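Copper-transporting ATPase PAA2, chloroplastic (Arabidopsis thaliana, PDB 5LBK) uses the energy of ATP hydrolysis to move copper across the chloroplast thylakoid membrane, and is represented here by its nucleotide-binding domain. Local coordinates at residues A[121-124]-A[125-128]. Residues are numbered along the deposited sequence; the frame is centred on the assembly and turned at random.
Sequences VGRE and GEGI
Arg-123 and Gly-127 form an antiparallel hydrogen-bonded pair where the chain reverses, with Arg-123 N giving a nearly straight bond to Gly-127 O (2.9 Å). The carbonyl oxygen of Arg-123 is gripped twice in return, by Glu-126 N at 3.0 Å and by Gly-127 N at 3.0 Å. Gly-125 and Gly-127 both have positive phi, at which a side chain would collide with the carbonyl oxygen of the residue before. The Arg-123 side chain, extended from CG to NE after a chi1 of -174° that turns CG away from the backbone N, brings NH1 to Glu-126 OE1 (2.9 Å) in a salt bridge. NH1 comes from above the carboxylate plane, which stands almost perpendicular to the guanidinium; CD of the arginine also passes 3.5 Å from OE1 of Glu-126. The same OE1 is hydrogen-bonded to Tyr-15, so two groups hold this carboxylate. A methionine in place of Arg-123 would probably leave Glu-126 without its charged mate, held at OE1 by the tyrosine hydroxyl but freer to turn. Ile-128 lies against Leu-78 and Val-81 of helix 78-84. Glu-126 and Gly-127 together opposite Arg-123 make a classic beta bulge, closing the hairpin of strands 117-123 and 127-134 within the antiparallel sheet of the ATPase N-domain.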
loop_
_atom_site.group_PDB
_atom_site.type_symbol
_atom_site.label_atom_id
_atom_site.label_comp_id
_atom_site.label_asym_id
_atom_site.label_seq_id
_atom_site.Cartn_x
_atom_site.Cartn_y
_atom_site.Cartn_z
ATOM N N VAL A 121 1.888 -0.049 2.583
ATOM C CA VAL A 121 1.241 -1.247 2.071
ATOM C C VAL A 121 1.734 -2.468 2.832
ATOM O O VAL A 121 2.945 -2.727 2.906
ATOM C CB VAL A 121 1.481 -1.409 0.563
ATOM C CG1 VAL A 121 0.675 -2.558 0.020
ATOM C CG2 VAL A 121 1.111 -0.105 -0.112
ATOM N N GLY A 122 0.802 -3.250 3.377
ATOM C CA GLY A 122 1.154 -4.440 4.120
ATOM C C GLY A 122 0.337 -5.652 3.715
ATOM O O GLY A 122 -0.771 -5.523 3.201
ATOM N N ARG A 123 0.914 -6.844 3.924
ATOM C CA ARG A 123 0.242 -8.103 3.565
ATOM C C ARG A 123 0.328 -9.142 4.674
ATOM O O ARG A 123 1.403 -9.343 5.241
ATOM C CB ARG A 123 0.841 -8.678 2.283
ATOM C CG ARG A 123 0.128 -9.885 1.759
ATOM C CD ARG A 123 0.541 -10.033 0.328
ATOM N NE ARG A 123 -0.021 -11.194 -0.292
ATOM C CZ ARG A 123 0.491 -12.412 -0.216
ATOM N NH1 ARG A 123 1.604 -12.653 0.474
ATOM N NH2 ARG A 123 -0.137 -13.393 -0.829
ATOM N N GLU A 124 -0.790 -9.849 4.957
ATOM C CA GLU A 124 -0.793 -10.794 6.066
ATOM C C GLU A 124 0.270 -11.860 5.798
ATOM O O GLU A 124 0.420 -12.342 4.674
ATOM C CB GLU A 124 -2.158 -11.451 6.269
ATOM C CG GLU A 124 -2.352 -12.039 7.712
ATOM C CD GLU A 124 -3.803 -12.170 8.133
ATOM O OE1 GLU A 124 -4.651 -12.382 7.247
ATOM O OE2 GLU A 124 -4.079 -12.113 9.361
ATOM N N GLY A 125 0.985 -12.248 6.843
ATOM C CA GLY A 125 2.058 -13.212 6.724
ATOM C C GLY A 125 3.400 -12.624 6.359
ATOM O O GLY A 125 4.392 -13.362 6.353
ATOM N N GLU A 126 3.471 -11.327 6.059
ATOM C CA GLU A 126 4.688 -10.692 5.581
ATOM C C GLU A 126 4.962 -9.375 6.287
ATOM O O GLU A 126 6.102 -8.924 6.353
ATOM C CB GLU A 126 4.603 -10.400 4.079
ATOM C CG GLU A 126 4.601 -11.601 3.185
ATOM C CD GLU A 126 4.802 -11.196 1.763
ATOM O OE1 GLU A 126 3.799 -10.905 1.087
ATOM O OE2 GLU A 126 5.974 -11.112 1.338
ATOM N N GLY A 127 3.927 -8.704 6.730
ATOM C CA GLY A 127 4.105 -7.370 7.282
ATOM C C GLY A 127 4.151 -6.299 6.204
ATOM O O GLY A 127 3.562 -6.441 5.132
ATOM N N ILE A 128 4.907 -5.220 6.466
ATOM C CA ILE A 128 4.965 -4.119 5.515
ATOM C C ILE A 128 5.753 -4.597 4.312
ATOM O O ILE A 128 6.820 -5.195 4.467
ATOM C CB ILE A 128 5.638 -2.875 6.121
ATOM C CG1 ILE A 128 4.910 -2.285 7.307
ATOM C CG2 ILE A 128 5.822 -1.815 5.026
ATOM C CD1 ILE A 128 3.628 -1.770 6.971
#